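Side-chain contact in phosphoglycerate kinase (Coxiella burnetii, PDB 4NG4), which catalyses the reversible transfer of a phosphoryl group between ATP and 3-phosphoglycerate in glycolysis, forming 1,3-bisphosphoglycerate and ADP: residues E31-P36 and A86-L91. Residues are numbered along the deposited sequence; the frame is centred on the assembly and turned at random.
Sequences EDLNVP and APVARL
Val-88 meets Leu-33 and Val-35 with a different methyl each, so that one forked side chain of helix 86-94 spans two residues of segment 31-36. CD1 of Leu-33 lies 4.1 Å from CG1 of Val-88, the two side chains crossing at about a right angle, and CG2 of Val-35 lies 4.3 Å from CG2 of Val-88. The branching at CB accounts for this division: CG1 of Val-88 stands opposite the backbone N (chi1 -177°), while CG2 lies beside that N, opposite the carbonyl carbon. Both distances are those of van der Waals contact between methyls, which makes the interface apolar; at 109 Å² buried in all, it is also small. The nearest alpha carbons, CA of Leu-33 and CA of Val-88, are 7.6 Å apart, and the contact is made by side-chain methyls.

The loop follows strand 26-31 of the parallel sheet in the N-terminal, substrate-binding half of the two-domain phosphoglycerate kinase fold, and the helix flanks that sheet. Leu-119 on strand 117-120 touches both Leu-33 and Val-88, while Ala-51 of helix 46-60 packs on Leu-33 and Ile-42 on Val-35.

Leu-33 and Val-35 direct their CB atoms to the helix, whereas Asn-34, at the centre of an inverse gamma turn, directs its own away; its OD1 accepts a hydrogen bond from Gly-72 N. Asp-32, Leu-33 and Asn-34 are predicted to bind substrate. The turn is closed by a weak bond of 2.8 Å from Val-35 N to Leu-33 O. A second weak bond, of 3.3 Å, runs from Asn-34 N to Asp-32 OD1, and Ser-69 OG is hydrogen-bonded to Leu-33 N.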
ATOM      1  N   GLU A  31     -14.600   3.446  -6.578  1.00 30.46           N
ATOM      2  CA  GLU A  31     -13.457   2.700  -7.078  1.00 30.79           C
ATOM      3  C   GLU A  31     -12.239   3.627  -7.247  1.00 28.61           C
ATOM      4  O   GLU A  31     -12.360   4.853  -7.212  1.00 26.74           O
ATOM      5  CB  GLU A  31     -13.812   2.054  -8.412  1.00 32.71           C
ATOM      6  CG  GLU A  31     -14.993   1.086  -8.359  1.00 35.72           C
ATOM      7  CD  GLU A  31     -14.618  -0.299  -7.883  1.00 38.80           C
ATOM      8  OE1 GLU A  31     -13.420  -0.549  -7.667  1.00 37.85           O
ATOM      9  OE2 GLU A  31     -15.538  -1.148  -7.731  1.00 42.76           O
ATOM     10  N   ASP A  32     -11.067   3.006  -7.392  1.00 29.11           N
ATOM     11  CA  ASP A  32      -9.805   3.679  -7.684  1.00 27.92           C
ATOM     12  C   ASP A  32      -9.511   3.392  -9.151  1.00 28.76           C
ATOM     13  O   ASP A  32      -8.870   2.419  -9.496  1.00 30.88           O
ATOM     14  CB  ASP A  32      -8.692   3.167  -6.759  1.00 28.37           C
ATOM     15  CG  ASP A  32      -7.347   3.866  -6.985  1.00 29.64           C
ATOM     16  OD1 ASP A  32      -7.235   4.784  -7.830  1.00 29.58           O
ATOM     17  OD2 ASP A  32      -6.364   3.497  -6.304  1.00 33.23           O
ATOM     18  N   LEU A  33     -10.037   4.248 -10.010  1.00 28.15           N
ATOM     19  CA  LEU A  33      -9.804   4.190 -11.458  1.00 29.23           C
ATOM     20  C   LEU A  33      -8.814   5.284 -11.889  1.00 27.98           C
ATOM     21  O   LEU A  33      -8.801   5.672 -13.045  1.00 28.52           O
ATOM     22  CB  LEU A  33     -11.142   4.367 -12.192  1.00 29.83           C
ATOM     23  CG  LEU A  33     -12.315   3.559 -11.612  1.00 30.94           C
ATOM     24  CD1 LEU A  33     -13.563   3.687 -12.498  1.00 31.80           C
ATOM     25  CD2 LEU A  33     -11.939   2.089 -11.413  1.00 32.05           C
ATOM     26  N   ASN A  34      -7.993   5.745 -10.939  1.00 26.44           N
ATOM     27  CA  ASN A  34      -7.035   6.860 -11.104  1.00 25.30           C
ATOM     28  C   ASN A  34      -5.830   6.431 -11.937  1.00 26.56           C
ATOM     29  O   ASN A  34      -4.740   6.261 -11.422  1.00 26.69           O
ATOM     30  CB  ASN A  34      -6.583   7.354  -9.704  1.00 24.01           C
ATOM     31  CG  ASN A  34      -5.640   8.531  -9.753  1.00 22.47           C
ATOM     32  OD1 ASN A  34      -5.713   9.365 -10.630  1.00 23.06           O
ATOM     33  ND2 ASN A  34      -4.752   8.605  -8.787  1.00 22.08           N
ATOM     34  N   VAL A  35      -6.048   6.272 -13.228  1.00 28.00           N
ATOM     35  CA  VAL A  35      -5.050   5.704 -14.118  1.00 30.88           C
ATOM     36  C   VAL A  35      -4.055   6.757 -14.608  1.00 31.44           C
ATOM     37  O   VAL A  35      -4.404   7.922 -14.721  1.00 30.03           O
ATOM     38  CB  VAL A  35      -5.720   5.022 -15.338  1.00 33.11           C
ATOM     39  CG1 VAL A  35      -6.622   3.879 -14.877  1.00 33.05           C
ATOM     40  CG2 VAL A  35      -6.506   6.037 -16.146  1.00 32.13           C
ATOM     41  N   PRO A  36      -2.809   6.344 -14.908  1.00 34.19           N
ATOM     42  CA  PRO A  36      -1.831   7.210 -15.599  1.00 35.67           C
ATOM     43  C   PRO A  36      -2.292   7.627 -17.005  1.00 37.32           C
ATOM     44  O   PRO A  36      -3.034   6.885 -17.646  1.00 38.72           O
ATOM     45  CB  PRO A  36      -0.584   6.325 -15.703  1.00 38.62           C
ATOM     46  CG  PRO A  36      -0.767   5.265 -14.691  1.00 38.34           C
ATOM     47  CD  PRO A  36      -2.232   5.034 -14.562  1.00 36.03           C
ATOM     48  N   ALA A  86     -13.430  10.616 -18.885  1.00 35.20           N
ATOM     49  CA  ALA A  86     -13.941  10.256 -20.215  1.00 38.68           C
ATOM     50  C   ALA A  86     -13.221   9.040 -20.806  1.00 40.49           C
ATOM     51  O   ALA A  86     -13.877   8.056 -21.137  1.00 42.60           O
ATOM     52  CB  ALA A  86     -13.867  11.475 -21.187  1.00 39.87           C
ATOM     53  N   PRO A  87     -11.873   9.091 -20.928  1.00 40.42           N
ATOM     54  CA  PRO A  87     -11.133   7.937 -21.485  1.00 42.72           C
ATOM     55  C   PRO A  87     -11.374   6.633 -20.715  1.00 42.32           C
ATOM     56  O   PRO A  87     -11.386   5.552 -21.301  1.00 45.44           O
ATOM     57  CB  PRO A  87      -9.663   8.375 -21.389  1.00 41.81           C
ATOM     58  CG  PRO A  87      -9.705   9.871 -21.355  1.00 40.39           C
ATOM     59  CD  PRO A  87     -10.949  10.187 -20.563  1.00 38.58           C
ATOM     60  N   VAL A  88     -11.583   6.745 -19.413  1.00 39.31           N
ATOM     61  CA  VAL A  88     -11.941   5.596 -18.614  1.00 39.18           C
ATOM     62  C   VAL A  88     -13.294   5.079 -19.072  1.00 41.60           C
ATOM     63  O   VAL A  88     -13.446   3.882 -19.307  1.00 44.29           O
ATOM     64  CB  VAL A  88     -12.023   5.940 -17.124  1.00 35.87           C
ATOM     65  CG1 VAL A  88     -12.332   4.675 -16.304  1.00 36.28           C
ATOM     66  CG2 VAL A  88     -10.733   6.608 -16.669  1.00 33.53           C
ATOM     67  N   ALA A  89     -14.260   5.989 -19.222  1.00 41.34           N
ATOM     68  CA  ALA A  89     -15.642   5.642 -19.583  1.00 43.52           C
ATOM     69  C   ALA A  89     -15.733   4.891 -20.916  1.00 47.97           C
ATOM     70  O   ALA A  89     -16.595   4.012 -21.102  1.00 50.65           O
ATOM     71  CB  ALA A  89     -16.500   6.893 -19.623  1.00 42.74           C
ATOM     72  N   ARG A  90     -14.857   5.246 -21.850  1.00 49.07           N
ATOM     73  CA  ARG A  90     -14.766   4.514 -23.100  1.00 53.57           C
ATOM     74  C   ARG A  90     -14.145   3.148 -22.835  1.00 54.61           C
ATOM     75  O   ARG A  90     -14.616   2.129 -23.339  1.00 58.23           O
ATOM     76  CB  ARG A  90     -13.938   5.299 -24.121  1.00 54.90           C
ATOM     77  CG  ARG A  90     -14.667   6.523 -24.684  1.00 55.77           C
ATOM     78  CD  ARG A  90     -13.800   7.309 -25.667  1.00 57.92           C
ATOM     79  NE  ARG A  90     -12.749   8.067 -24.986  1.00 54.93           N
ATOM     80  CZ  ARG A  90     -11.829   8.811 -25.604  1.00 55.62           C
ATOM     81  NH1 ARG A  90     -11.809   8.910 -26.936  1.00 59.55           N
ATOM     82  NH2 ARG A  90     -10.918   9.459 -24.884  1.00 52.24           N
ATOM     83  N   LEU A  91     -13.089   3.133 -22.028  1.00 51.75           N
ATOM     84  CA  LEU A  91     -12.351   1.905 -21.751  1.00 52.88           C
ATOM     85  C   LEU A  91     -13.140   0.917 -20.876  1.00 52.81           C
ATOM     86  O   LEU A  91     -12.882  -0.282 -20.920  1.00 55.37           O
ATOM     87  CB  LEU A  91     -10.992   2.250 -21.128  1.00 50.29           C
ATOM     88  CG  LEU A  91      -9.857   1.213 -21.185  1.00 52.28           C
ATOM     89  CD1 LEU A  91      -9.902   0.297 -19.980  1.00 51.13           C
ATOM     90  CD2 LEU A  91      -9.874   0.421 -22.481  1.00 56.54           C
TER